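Endoglucanase (Komagataeibacter sucrofermentans, PDB 6VC5) probably hydrolyses internal beta-1,4-glucosidic linkages in cellulose and related beta-glucans, as a member of glycoside hydrolase family 8. Local coordinates at residues A[193-198]-A[260-265]; A[134-139]-A[150-155]; A[20-25]-A[34-39]; A[51-56]-A[110-115]; A[38-43]-A[98-103]. One frame throughout, in Å; residues are numbered along the deposited sequence.

Contact 1 (A[193-198]-A[260-265]); sequences WKLPPD and VDLTNG
Leu262 meets Leu195 and Pro197 in a buried, mainly apolar contact. It joins the loop between helix 172-187 and strand 200-203 to the end of the short strand 260-261. No hydrogen bond crosses between 193-198 and 260-265. Leu262 is the residue most covered by the other segment, and its two methyls divide the work. CD1 lies 3.7 Å from Pro197 CA and 3.9 Å from Pro197 CB. It also touches the carbonyl oxygens of Leu195 and Pro196. CD2 turns to Leu195 and stands 3.9 Å from its CB, and the two leucine side chains cross at about a right angle. CG of Leu262 is anti to its carbonyl carbon (chi1 -57°) and lies beside the backbone N; CD1 and CD2 branch from it to the two partners. An alanine in place of Leu262 would probably leave Pro197 and Leu195 without their apolar mate and open a gap beside the loop. Farther along, CG1 of Val260 sits 4.2 Å from CD1 of Trp193, at the indole's five-membered ring. Phe247 of helix 238-251 meets the same indole edge-to-face, and Phe219 of strand 218-219 covers both Leu195 and Leu262. The turn that carries Leu262 is fixed from within. Asp261 OD2 accepts from Thr263 N at 2.7 Å, nearly in line with its C-O bond, and from Thr263 OG1 at 2.6 Å. Asn264 N approaches the same oxygen from above the carboxylate plane, at 3.2 Å. Three donors thus grip one oxygen where the chain leaves the strand, an Asx turn extended to an Asx motif.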
# COMPACT_ATOMS: atom_id res chain seq x y z
N TRP A 193 -9.88 -7.72 19.21
CA TRP A 193 -10.51 -6.89 18.20
C TRP A 193 -10.58 -7.56 16.83
O TRP A 193 -11.15 -6.98 15.90
CB TRP A 193 -9.76 -5.56 18.07
CG TRP A 193 -9.66 -4.83 19.36
CD1 TRP A 193 -8.54 -4.62 20.10
CD2 TRP A 193 -10.74 -4.21 20.06
NE1 TRP A 193 -8.86 -3.89 21.23
CE2 TRP A 193 -10.21 -3.63 21.22
CE3 TRP A 193 -12.11 -4.08 19.80
CZ2 TRP A 193 -11.00 -2.94 22.15
CZ3 TRP A 193 -12.90 -3.38 20.72
CH2 TRP A 193 -12.34 -2.82 21.88
N LYS A 194 -10.00 -8.75 16.69
CA LYS A 194 -10.04 -9.51 15.45
C LYS A 194 -9.47 -8.69 14.29
O LYS A 194 -10.12 -8.49 13.26
CB LYS A 194 -11.45 -10.03 15.15
CG LYS A 194 -12.05 -10.85 16.27
CD LYS A 194 -13.57 -10.75 16.29
CE LYS A 194 -14.20 -11.90 15.53
NZ LYS A 194 -15.32 -12.51 16.29
N LEU A 195 -8.23 -8.22 14.48
CA LEU A 195 -7.56 -7.34 13.54
C LEU A 195 -6.49 -8.10 12.76
O LEU A 195 -5.87 -9.04 13.27
CB LEU A 195 -6.88 -6.19 14.30
CG LEU A 195 -7.83 -5.18 14.95
CD1 LEU A 195 -7.12 -4.37 16.01
CD2 LEU A 195 -8.47 -4.25 13.91
N PRO A 196 -6.21 -7.67 11.53
CA PRO A 196 -5.09 -8.26 10.79
C PRO A 196 -3.78 -7.76 11.34
O PRO A 196 -3.68 -6.61 11.82
CB PRO A 196 -5.32 -7.75 9.36
CG PRO A 196 -5.99 -6.40 9.56
CD PRO A 196 -6.87 -6.57 10.79
N PRO A 197 -2.72 -8.57 11.31
CA PRO A 197 -1.41 -8.10 11.75
C PRO A 197 -0.70 -7.36 10.63
O PRO A 197 -1.01 -7.50 9.44
CB PRO A 197 -0.67 -9.41 12.06
CG PRO A 197 -1.23 -10.36 11.03
CD PRO A 197 -2.68 -9.96 10.82
N ASP A 198 0.31 -6.57 11.03
CA ASP A 198 1.25 -6.02 10.06
C ASP A 198 1.88 -7.13 9.23
O ASP A 198 2.04 -6.99 8.01
CB ASP A 198 2.36 -5.24 10.78
CG ASP A 198 1.87 -3.97 11.48
OD1 ASP A 198 0.92 -3.30 11.00
OD2 ASP A 198 2.49 -3.62 12.52
N VAL A 260 -1.72 -1.49 18.31
CA VAL A 260 -2.34 -2.39 19.28
C VAL A 260 -1.66 -3.75 19.19
O VAL A 260 -1.54 -4.31 18.09
CB VAL A 260 -3.85 -2.55 19.03
CG1 VAL A 260 -4.45 -3.53 20.04
CG2 VAL A 260 -4.54 -1.21 19.10
N ASP A 261 -1.25 -4.30 20.34
CA ASP A 261 -0.62 -5.61 20.39
C ASP A 261 -1.72 -6.66 20.30
O ASP A 261 -2.68 -6.64 21.09
CB ASP A 261 0.15 -5.75 21.71
CG ASP A 261 0.95 -7.04 21.82
OD1 ASP A 261 2.19 -6.98 22.03
OD2 ASP A 261 0.36 -8.12 21.72
N LEU A 262 -1.59 -7.57 19.34
CA LEU A 262 -2.63 -8.55 19.07
C LEU A 262 -2.56 -9.78 19.96
O LEU A 262 -3.42 -10.67 19.85
CB LEU A 262 -2.56 -8.96 17.59
CG LEU A 262 -2.69 -7.78 16.63
CD1 LEU A 262 -2.59 -8.30 15.21
CD2 LEU A 262 -4.00 -7.04 16.84
N THR A 263 -1.56 -9.87 20.85
CA THR A 263 -1.47 -10.97 21.79
C THR A 263 -1.96 -10.61 23.19
O THR A 263 -2.33 -11.52 23.94
CB THR A 263 -0.04 -11.50 21.86
OG1 THR A 263 0.79 -10.58 22.60
CG2 THR A 263 0.52 -11.70 20.46
N ASN A 264 -1.97 -9.32 23.56
CA ASN A 264 -2.45 -8.96 24.89
C ASN A 264 -3.35 -7.74 24.93
O ASN A 264 -3.80 -7.36 26.02
CB ASN A 264 -1.28 -8.79 25.88
CG ASN A 264 -0.29 -7.73 25.44
OD1 ASN A 264 -0.60 -6.85 24.64
ND2 ASN A 264 0.92 -7.81 25.99
N GLY A 265 -3.63 -7.10 23.79
CA GLY A 265 -4.49 -5.94 23.79
C GLY A 265 -3.85 -4.64 24.20
O GLY A 265 -4.55 -3.61 24.19

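Contact 2 (A[134-139]-A[150-155]); sequences YTVLLP and VTLNLS
Val136 and Leu152 lead the apolar part of this contact, their side chains crossing at about a right angle. CD2 of Leu152 lies 3.9 Å from Val136 CG2, while CD1 touches Val136 CB and CG1. CD2 also rests against the carbonyl oxygen of Leu137. A second pair, Leu138 and Val150, meets methyl to methyl. CD2 of Leu138 is 3.5 Å from CG2 of Val150, a close approach for two methyls. CG2 of Val150, the branch anti to its backbone N, makes this contact. Pro139 packs its ring on backbone: CD is 3.2 Å from Thr151 O, and CG is 3.8 Å from Asn153 N. Thr151 O is buried here and has no polar partner in the model.

The segments come from two different antiparallel sheets. Strands 128-131 and 134-137 form a beta hairpin, which packs here against the edge strand 149-152 of a three-stranded antiparallel sheet. The touching parts run 65° apart, and no direct hydrogen bond joins them.

Across the contact the polar link goes through a water. It donates to Leu137 O at 2.7 Å and accepts from Asn153 N at 3.0 Å, bridging the two backbones. Internal to 150-155, Ser155 OG donates to Asn153 OD1 at 2.6 Å, from above the carbonyl plane. This bond holds one side of the Asn153 amide. On the other side, ND2 is hydrogen-bonded to Asp222 OD2.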
# COMPACT_ATOMS: atom_id res chain seq x y z
N TYR A 134 -4.04 -21.90 -1.45
CA TYR A 134 -4.03 -20.52 -1.90
C TYR A 134 -2.94 -20.27 -2.93
O TYR A 134 -1.95 -21.00 -3.02
CB TYR A 134 -3.74 -19.57 -0.73
CG TYR A 134 -4.57 -19.78 0.50
CD1 TYR A 134 -5.94 -19.57 0.49
CD2 TYR A 134 -3.97 -20.18 1.69
CE1 TYR A 134 -6.69 -19.76 1.63
CE2 TYR A 134 -4.72 -20.38 2.83
CZ TYR A 134 -6.08 -20.16 2.80
OH TYR A 134 -6.83 -20.36 3.94
N THR A 135 -3.12 -19.19 -3.69
CA THR A 135 -2.04 -18.51 -4.37
C THR A 135 -1.85 -17.19 -3.64
O THR A 135 -2.79 -16.40 -3.53
CB THR A 135 -2.40 -18.23 -5.83
OG1 THR A 135 -2.61 -19.48 -6.50
CG2 THR A 135 -1.27 -17.48 -6.51
N VAL A 136 -0.65 -16.97 -3.09
CA VAL A 136 -0.39 -15.82 -2.23
C VAL A 136 0.49 -14.82 -2.96
O VAL A 136 1.21 -15.15 -3.91
CB VAL A 136 0.24 -16.19 -0.87
CG1 VAL A 136 -0.60 -17.23 -0.15
CG2 VAL A 136 1.67 -16.65 -1.05
N LEU A 137 0.42 -13.57 -2.50
CA LEU A 137 1.26 -12.48 -2.97
C LEU A 137 2.40 -12.26 -1.98
O LEU A 137 2.16 -11.85 -0.83
CB LEU A 137 0.41 -11.22 -3.08
CG LEU A 137 1.06 -10.03 -3.76
CD1 LEU A 137 1.19 -10.30 -5.26
CD2 LEU A 137 0.23 -8.78 -3.50
N LEU A 138 3.65 -12.52 -2.41
CA LEU A 138 4.82 -12.34 -1.55
C LEU A 138 5.16 -10.86 -1.41
O LEU A 138 5.00 -10.08 -2.35
CB LEU A 138 6.02 -13.06 -2.16
CG LEU A 138 5.85 -14.55 -2.41
CD1 LEU A 138 7.05 -15.12 -3.16
CD2 LEU A 138 5.66 -15.24 -1.06
N PRO A 139 5.65 -10.44 -0.23
CA PRO A 139 5.99 -9.02 -0.03
C PRO A 139 7.28 -8.59 -0.69
O PRO A 139 7.53 -7.39 -0.79
CB PRO A 139 6.11 -8.87 1.50
CG PRO A 139 5.74 -10.18 2.08
CD PRO A 139 5.72 -11.22 1.02
N VAL A 150 5.91 -18.99 5.04
CA VAL A 150 5.84 -17.79 4.22
C VAL A 150 5.36 -16.65 5.10
O VAL A 150 4.48 -16.83 5.94
CB VAL A 150 4.96 -17.96 2.97
CG1 VAL A 150 3.50 -18.16 3.34
CG2 VAL A 150 5.13 -16.77 2.04
N THR A 151 5.99 -15.47 4.95
CA THR A 151 5.54 -14.25 5.61
C THR A 151 4.81 -13.39 4.60
O THR A 151 5.33 -13.12 3.51
CB THR A 151 6.74 -13.48 6.16
OG1 THR A 151 7.43 -14.29 7.11
CG2 THR A 151 6.27 -12.15 6.82
N LEU A 152 3.60 -12.95 4.94
CA LEU A 152 2.84 -12.07 4.08
C LEU A 152 2.60 -10.75 4.79
O LEU A 152 2.46 -10.69 6.02
CB LEU A 152 1.48 -12.69 3.71
CG LEU A 152 1.49 -14.08 3.09
CD1 LEU A 152 0.05 -14.54 2.80
CD2 LEU A 152 2.32 -14.09 1.81
N ASN A 153 2.57 -9.67 4.02
CA ASN A 153 2.11 -8.38 4.51
C ASN A 153 0.77 -8.13 3.84
O ASN A 153 0.72 -7.90 2.63
CB ASN A 153 3.13 -7.30 4.19
CG ASN A 153 2.85 -6.02 4.91
OD1 ASN A 153 1.70 -5.57 4.94
ND2 ASN A 153 3.87 -5.43 5.52
N LEU A 154 -0.31 -8.20 4.62
CA LEU A 154 -1.64 -8.10 4.01
C LEU A 154 -1.89 -6.71 3.43
O LEU A 154 -2.66 -6.56 2.48
CB LEU A 154 -2.72 -8.48 5.05
CG LEU A 154 -2.62 -9.92 5.56
CD1 LEU A 154 -3.65 -10.18 6.65
CD2 LEU A 154 -2.77 -10.91 4.41
N SER A 155 -1.23 -5.68 3.97
CA SER A 155 -1.35 -4.34 3.41
C SER A 155 -0.67 -4.19 2.06
O SER A 155 -0.84 -3.15 1.42
CB SER A 155 -0.77 -3.29 4.38
OG SER A 155 0.65 -3.27 4.33
O HOH W 1 2.28 -9.95 1.08

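Contact 3 (A[20-25]-A[34-39]); sequences GRIIDT and EGQGYG
The side-chain amide of Gln36 faces the backbone of Gly20 and Ile22, and both of its polar ends are used. NE2 donates to Gly20 O at 2.9 Å in a nearly straight bond (168°), with that oxygen in the amide plane. OE1 accepts from Ile22 N, also at 2.9 Å, with the donor tilted 18° from the carbonyl plane. The other flat group is the guanidinium of Arg21. CD1 of Ile23 lies over the centre of one face, 3.6 Å above the plane. Arg21 NH2 forms a salt bridge to Asp77, and Arg21 NE is hydrogen-bonded to Ser31.

The Gln36 chain bends at chi2 (-59°), which turns CD back toward the loop. Ile22 slides past it in the opposite direction and packs on the helix backbone. CG1 of Ile22 lies 3.5 Å from Gly35 O and 4.1 Å from Gly39 CA. Gly35 and Gly39 lie one helical turn apart, and a CB on Gly39 would clash with Ile22 CG1. The two glycines thus let the isoleucine sit close against helix 33-46. A water lies 2.7 Å from Ile22 O and 2.9 Å from Gln36 OE1.

A leucine in place of Gln36 would probably leave Gly20 O and Ile22 N without their side-chain partners and free the loop to shift. Through one amide the helix supplies both a donor and an acceptor to an irregular loop. The amide meets a backbone C=O and N-H much as a peptide group would, so a side chain does the pairing for this loop.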
# COMPACT_ATOMS: atom_id res chain seq x y z
N GLY A 20 12.51 14.65 -9.65
CA GLY A 20 11.56 13.56 -9.62
C GLY A 20 11.56 12.74 -8.34
O GLY A 20 10.72 11.85 -8.21
N ARG A 21 12.46 13.03 -7.40
CA ARG A 21 12.52 12.27 -6.16
C ARG A 21 11.43 12.72 -5.19
O ARG A 21 11.14 13.91 -5.05
CB ARG A 21 13.88 12.44 -5.48
CG ARG A 21 14.97 11.67 -6.16
CD ARG A 21 16.26 11.76 -5.40
NE ARG A 21 16.18 11.06 -4.12
CZ ARG A 21 17.14 11.05 -3.21
NH1 ARG A 21 18.28 11.69 -3.45
NH2 ARG A 21 16.97 10.40 -2.07
N ILE A 22 10.83 11.75 -4.51
CA ILE A 22 9.96 12.00 -3.37
C ILE A 22 10.81 11.69 -2.14
O ILE A 22 11.38 10.60 -2.04
CB ILE A 22 8.73 11.09 -3.41
CG1 ILE A 22 7.93 11.34 -4.70
CG2 ILE A 22 7.86 11.30 -2.17
CD1 ILE A 22 7.54 12.78 -4.90
N ILE A 23 10.93 12.66 -1.22
CA ILE A 23 11.80 12.52 -0.06
C ILE A 23 11.07 13.02 1.18
O ILE A 23 10.56 14.14 1.19
CB ILE A 23 13.13 13.29 -0.23
CG1 ILE A 23 13.87 12.85 -1.50
CG2 ILE A 23 14.03 13.05 0.96
CD1 ILE A 23 15.06 13.75 -1.86
N ASP A 24 11.01 12.17 2.21
CA ASP A 24 10.49 12.56 3.51
C ASP A 24 11.51 13.46 4.19
O ASP A 24 12.67 13.09 4.35
CB ASP A 24 10.31 11.28 4.33
CG ASP A 24 9.88 11.52 5.77
OD1 ASP A 24 9.73 12.69 6.20
OD2 ASP A 24 9.66 10.50 6.46
N THR A 25 11.05 14.65 4.61
CA THR A 25 11.96 15.62 5.23
C THR A 25 12.59 15.08 6.51
O THR A 25 13.68 15.51 6.89
CB THR A 25 11.22 16.93 5.48
OG1 THR A 25 9.98 16.66 6.15
CG2 THR A 25 10.91 17.62 4.16
N GLU A 34 7.97 2.73 -2.77
CA GLU A 34 6.63 3.08 -2.32
C GLU A 34 6.41 4.59 -2.41
O GLU A 34 5.34 5.04 -2.83
CB GLU A 34 6.44 2.59 -0.88
CG GLU A 34 5.10 2.93 -0.24
CD GLU A 34 5.01 2.46 1.22
OE1 GLU A 34 6.01 1.92 1.74
OE2 GLU A 34 3.93 2.64 1.83
N GLY A 35 7.43 5.37 -2.06
CA GLY A 35 7.30 6.82 -2.14
C GLY A 35 7.20 7.35 -3.56
O GLY A 35 6.43 8.27 -3.84
N GLN A 36 8.01 6.81 -4.47
CA GLN A 36 7.86 7.20 -5.87
C GLN A 36 6.47 6.80 -6.37
O GLN A 36 5.81 7.55 -7.11
CB GLN A 36 8.95 6.54 -6.72
CG GLN A 36 10.39 6.91 -6.33
CD GLN A 36 10.65 8.40 -6.41
OE1 GLN A 36 11.01 9.02 -5.41
NE2 GLN A 36 10.48 8.98 -7.60
N GLY A 37 6.00 5.63 -5.93
CA GLY A 37 4.67 5.18 -6.31
C GLY A 37 3.58 6.12 -5.83
O GLY A 37 2.64 6.41 -6.57
N TYR A 38 3.70 6.61 -4.59
CA TYR A 38 2.73 7.59 -4.09
C TYR A 38 2.79 8.87 -4.91
O TYR A 38 1.75 9.45 -5.25
CB TYR A 38 2.97 7.90 -2.61
CG TYR A 38 2.61 6.78 -1.66
CD1 TYR A 38 1.51 5.96 -1.89
CD2 TYR A 38 3.36 6.57 -0.52
CE1 TYR A 38 1.19 4.94 -1.01
CE2 TYR A 38 3.05 5.56 0.37
CZ TYR A 38 1.97 4.75 0.12
OH TYR A 38 1.68 3.73 1.01
N GLY A 39 4.00 9.36 -5.20
CA GLY A 39 4.12 10.57 -5.99
C GLY A 39 3.48 10.42 -7.35
O GLY A 39 2.76 11.31 -7.82
O HOH W 2 10.58 8.10 -2.72

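Contact 4 (A[51-56]-A[110-115]); sequences AFEVIW and ADYIQD
Phe52, Trp56 and Tyr112 form an aromatic cluster between helices 49-62 and 110-126. Tyr112 meets both of the other rings. CE2 of Phe52 lies over one face of the Tyr112 ring, offset toward the rim, 3.8 Å from Tyr112 CE2. The two planes are 58° apart, so the pair is oblique. CE1 of Tyr112 meets CD1 of Trp56 at 3.7 Å, with the planes at 85°. In both Phe52 and Trp56 CG is anti to the backbone N, and the ring it carries meets Tyr112. The polar links are slight. Trp56 NE1 makes a weak hydrogen bond to Asp115 OD2, 3.4 Å long and bent. A water joins the phenol to the other helix, 3.1 Å from Tyr112 OH and donating to Glu53 O. CG of Glu53 also lies against the hydroxyl, and Arg109 makes a cation-pi contact with the Tyr112 ring.

The segment axes come no closer than 13.6 Å, at an angle of 40°, so long side chains, rather than close backbones, span the distance. Met40 of helix 33-46 touches Phe52 and Trp56. Leu100 of helix 90-106 touches Trp56 and Tyr112, and Ala103 touches Phe52 and Tyr112.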
# COMPACT_ATOMS: atom_id res chain seq x y z
N ALA A 51 4.75 16.83 -13.16
CA ALA A 51 5.32 16.13 -12.02
C ALA A 51 5.38 14.63 -12.27
O ALA A 51 6.41 14.00 -12.01
CB ALA A 51 4.52 16.44 -10.75
N PHE A 52 4.28 14.04 -12.76
CA PHE A 52 4.24 12.60 -12.99
C PHE A 52 5.42 12.17 -13.84
O PHE A 52 6.12 11.20 -13.51
CB PHE A 52 2.93 12.20 -13.68
CG PHE A 52 2.83 10.71 -13.93
CD1 PHE A 52 2.20 9.89 -13.00
CD2 PHE A 52 3.43 10.13 -15.03
CE1 PHE A 52 2.13 8.52 -13.18
CE2 PHE A 52 3.38 8.75 -15.22
CZ PHE A 52 2.73 7.95 -14.29
N GLU A 53 5.65 12.89 -14.94
CA GLU A 53 6.66 12.51 -15.93
C GLU A 53 8.04 12.37 -15.30
O GLU A 53 8.74 11.37 -15.52
CB GLU A 53 6.68 13.54 -17.07
CG GLU A 53 7.16 13.01 -18.42
CD GLU A 53 6.40 13.63 -19.60
OE1 GLU A 53 6.60 13.19 -20.76
OE2 GLU A 53 5.59 14.56 -19.36
N VAL A 54 8.44 13.35 -14.48
CA VAL A 54 9.77 13.31 -13.87
C VAL A 54 9.85 12.30 -12.72
O VAL A 54 10.90 11.68 -12.51
CB VAL A 54 10.28 14.71 -13.46
CG1 VAL A 54 10.43 15.62 -14.70
CG2 VAL A 54 9.40 15.34 -12.40
N ILE A 55 8.76 12.10 -11.96
CA ILE A 55 8.79 11.10 -10.89
C ILE A 55 8.96 9.70 -11.47
O ILE A 55 9.76 8.90 -10.98
CB ILE A 55 7.54 11.21 -10.01
CG1 ILE A 55 7.43 12.60 -9.37
CG2 ILE A 55 7.57 10.11 -8.93
CD1 ILE A 55 6.03 12.90 -8.86
N TRP A 56 8.24 9.40 -12.55
CA TRP A 56 8.39 8.11 -13.21
C TRP A 56 9.77 7.94 -13.84
O TRP A 56 10.40 6.89 -13.68
CB TRP A 56 7.26 7.91 -14.23
CG TRP A 56 7.47 6.75 -15.17
CD1 TRP A 56 7.33 6.78 -16.53
CD2 TRP A 56 7.79 5.38 -14.84
NE1 TRP A 56 7.57 5.54 -17.07
CE2 TRP A 56 7.86 4.67 -16.06
CE3 TRP A 56 8.07 4.70 -13.65
CZ2 TRP A 56 8.17 3.31 -16.11
CZ3 TRP A 56 8.37 3.34 -13.71
CH2 TRP A 56 8.42 2.67 -14.93
N ALA A 110 0.02 5.16 -24.57
CA ALA A 110 0.09 3.71 -24.66
C ALA A 110 1.37 3.17 -24.03
O ALA A 110 1.39 2.03 -23.54
CB ALA A 110 -0.03 3.26 -26.12
N ASP A 111 2.44 3.97 -24.03
CA ASP A 111 3.69 3.52 -23.42
C ASP A 111 3.54 3.35 -21.91
O ASP A 111 4.14 2.44 -21.32
CB ASP A 111 4.83 4.49 -23.76
CG ASP A 111 4.53 5.91 -23.35
OD1 ASP A 111 3.50 6.47 -23.80
OD2 ASP A 111 5.33 6.48 -22.57
N TYR A 112 2.75 4.22 -21.25
CA TYR A 112 2.54 4.06 -19.82
C TYR A 112 1.73 2.80 -19.52
O TYR A 112 1.98 2.11 -18.53
CB TYR A 112 1.85 5.30 -19.23
CG TYR A 112 2.69 6.57 -19.14
CD1 TYR A 112 4.07 6.53 -19.17
CD2 TYR A 112 2.06 7.81 -19.02
CE1 TYR A 112 4.83 7.70 -19.07
CE2 TYR A 112 2.80 8.98 -18.92
CZ TYR A 112 4.18 8.92 -18.95
OH TYR A 112 4.92 10.08 -18.85
N ILE A 113 0.77 2.47 -20.40
CA ILE A 113 0.02 1.23 -20.23
C ILE A 113 0.94 0.02 -20.38
O ILE A 113 0.86 -0.93 -19.59
CB ILE A 113 -1.16 1.18 -21.22
CG1 ILE A 113 -2.08 2.39 -21.00
CG2 ILE A 113 -1.92 -0.13 -21.07
CD1 ILE A 113 -2.73 2.42 -19.64
N GLN A 114 1.82 0.04 -21.38
CA GLN A 114 2.76 -1.06 -21.53
C GLN A 114 3.68 -1.17 -20.32
O GLN A 114 3.99 -2.28 -19.87
CB GLN A 114 3.61 -0.88 -22.79
CG GLN A 114 4.45 -2.13 -23.07
CD GLN A 114 3.60 -3.40 -23.08
OE1 GLN A 114 2.63 -3.51 -23.84
NE2 GLN A 114 3.95 -4.36 -22.23
N ASP A 115 4.14 -0.03 -19.80
CA ASP A 115 4.98 -0.06 -18.60
C ASP A 115 4.25 -0.74 -17.44
O ASP A 115 4.83 -1.56 -16.72
CB ASP A 115 5.36 1.37 -18.19
CG ASP A 115 6.28 2.07 -19.18
OD1 ASP A 115 7.04 1.38 -19.89
OD2 ASP A 115 6.25 3.33 -19.24
O HOH W 3 7.87 9.92 -18.08

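Contact 5 (A[38-43]-A[98-103]); sequences YGMLFS and LALAWA
Leu41 meets helix 90-106 from CB to its methyl. Its CB lies 4.2 Å from Ala99 CB. CG is anti to the backbone N (chi1 -169°) and comes within 3.9 Å of Trp102 CZ3. At the tip, CD1 sits over a face of the Trp102 indole, offset toward the rim and 3.5 Å from CZ3. This is a CH-pi contact, 29° off the normal of the six-membered ring. The same methyl touches Leu98 CD2 at 3.8 Å.

Ala99 is the point of closest backbone approach, its CA 4.4 Å from that of Leu41. Its small CB touches both Leu41 N and Met40 CB, the latter 3.6 Å away. Met40 crosses Leu100 obliquely, and its chain bends at chi3 to bring CE to Leu100 CG at 3.7 Å. The axes of 38-43 and 98-103 lie 8.4 Å apart and cross at 27°, close packing of two helices pointing much the same way. Both belong to the (alpha/alpha)6 barrel of glycoside hydrolase family 8. Helix 49-62 covers Met40 through Ile55 and Trp56. With no hydrogen bond across it, the contact rests on apolar packing, with alanine allowing the approach.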
# COMPACT_ATOMS: atom_id res chain seq x y z
N TYR A 38 3.70 6.61 -4.59
CA TYR A 38 2.73 7.59 -4.09
C TYR A 38 2.79 8.87 -4.91
O TYR A 38 1.75 9.45 -5.25
CB TYR A 38 2.97 7.90 -2.61
CG TYR A 38 2.61 6.78 -1.66
CD1 TYR A 38 1.51 5.96 -1.89
CD2 TYR A 38 3.36 6.57 -0.52
CE1 TYR A 38 1.19 4.94 -1.01
CE2 TYR A 38 3.05 5.56 0.37
CZ TYR A 38 1.97 4.75 0.12
OH TYR A 38 1.68 3.73 1.01
N GLY A 39 4.00 9.36 -5.20
CA GLY A 39 4.12 10.57 -5.99
C GLY A 39 3.48 10.42 -7.35
O GLY A 39 2.76 11.31 -7.82
N MET A 40 3.71 9.27 -7.99
CA MET A 40 3.11 9.00 -9.29
C MET A 40 1.59 8.87 -9.19
O MET A 40 0.84 9.42 -10.01
CB MET A 40 3.74 7.73 -9.86
CG MET A 40 5.19 7.92 -10.29
SD MET A 40 5.97 6.31 -10.68
CE MET A 40 5.03 5.82 -12.17
N LEU A 41 1.11 8.15 -8.17
CA LEU A 41 -0.34 7.96 -8.03
C LEU A 41 -1.05 9.28 -7.75
O LEU A 41 -2.11 9.56 -8.32
CB LEU A 41 -0.62 6.95 -6.92
CG LEU A 41 -2.06 6.44 -6.82
CD1 LEU A 41 -2.33 5.45 -7.94
CD2 LEU A 41 -2.32 5.80 -5.46
N PHE A 42 -0.50 10.08 -6.83
CA PHE A 42 -1.15 11.34 -6.46
C PHE A 42 -1.12 12.34 -7.61
O PHE A 42 -2.10 13.06 -7.84
CB PHE A 42 -0.48 11.96 -5.23
CG PHE A 42 -0.45 11.08 -3.99
CD1 PHE A 42 -1.26 9.97 -3.86
CD2 PHE A 42 0.43 11.38 -2.97
CE1 PHE A 42 -1.21 9.17 -2.71
CE2 PHE A 42 0.49 10.59 -1.82
CZ PHE A 42 -0.33 9.48 -1.71
N SER A 43 0.01 12.43 -8.33
CA SER A 43 0.10 13.35 -9.46
C SER A 43 -0.80 12.91 -10.61
O SER A 43 -1.39 13.76 -11.29
CB SER A 43 1.56 13.53 -9.90
OG SER A 43 2.13 12.33 -10.38
N LEU A 98 -0.18 0.78 -10.81
CA LEU A 98 -1.50 1.41 -10.83
C LEU A 98 -1.41 2.85 -11.33
O LEU A 98 -2.22 3.28 -12.16
CB LEU A 98 -2.14 1.37 -9.45
CG LEU A 98 -3.49 2.07 -9.32
CD1 LEU A 98 -4.53 1.44 -10.21
CD2 LEU A 98 -3.93 1.98 -7.87
N ALA A 99 -0.39 3.59 -10.87
CA ALA A 99 -0.23 4.97 -11.31
C ALA A 99 0.03 5.07 -12.81
O ALA A 99 -0.50 5.96 -13.49
CB ALA A 99 0.93 5.61 -10.54
N LEU A 100 0.86 4.16 -13.35
CA LEU A 100 1.10 4.13 -14.79
C LEU A 100 -0.17 3.80 -15.57
O LEU A 100 -0.40 4.38 -16.64
CB LEU A 100 2.20 3.12 -15.12
CG LEU A 100 3.59 3.65 -14.80
CD1 LEU A 100 4.57 2.52 -14.63
CD2 LEU A 100 4.06 4.61 -15.88
N ALA A 101 -0.98 2.88 -15.06
CA ALA A 101 -2.25 2.58 -15.70
C ALA A 101 -3.15 3.80 -15.73
O ALA A 101 -3.75 4.13 -16.76
CB ALA A 101 -2.94 1.42 -14.98
N TRP A 102 -3.26 4.51 -14.60
CA TRP A 102 -4.10 5.70 -14.57
C TRP A 102 -3.56 6.79 -15.49
O TRP A 102 -4.33 7.43 -16.22
CB TRP A 102 -4.15 6.24 -13.15
CG TRP A 102 -5.03 5.48 -12.25
CD1 TRP A 102 -5.77 4.37 -12.54
CD2 TRP A 102 -5.33 5.82 -10.89
NE1 TRP A 102 -6.49 3.98 -11.43
CE2 TRP A 102 -6.23 4.85 -10.41
CE3 TRP A 102 -4.90 6.84 -10.03
CZ2 TRP A 102 -6.72 4.88 -9.10
CZ3 TRP A 102 -5.38 6.86 -8.73
CH2 TRP A 102 -6.29 5.89 -8.29
N ALA A 103 -2.25 7.03 -15.46
CA ALA A 103 -1.65 8.05 -16.31
C ALA A 103 -1.81 7.70 -17.78
O ALA A 103 -2.06 8.59 -18.61
CB ALA A 103 -0.17 8.20 -15.95

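How the contacts relate
All five contacts are largely buried. Contacts 2, 3 and 5 have centres about 13 Å from the centre of the chain, contacts 1 and 4 about 19 Å. Contacts 3 and 5 share helix 33-46. The helices of contact 4 each follow a helix of contact 5 in the chain, and the centres of the two contacts lie about 8 Å apart. Contact 5 is apolar and draws its helices close. Contact 4 spans more widely spaced helices with aromatic rings. Contact 3 differs by binding a loop with hydrogen bonds. Contacts 1 and 2 involve strands and loops and touch through Pro196 and Leu154. Both lack direct hydrogen bonds between their segments, but a water bridges contact 2.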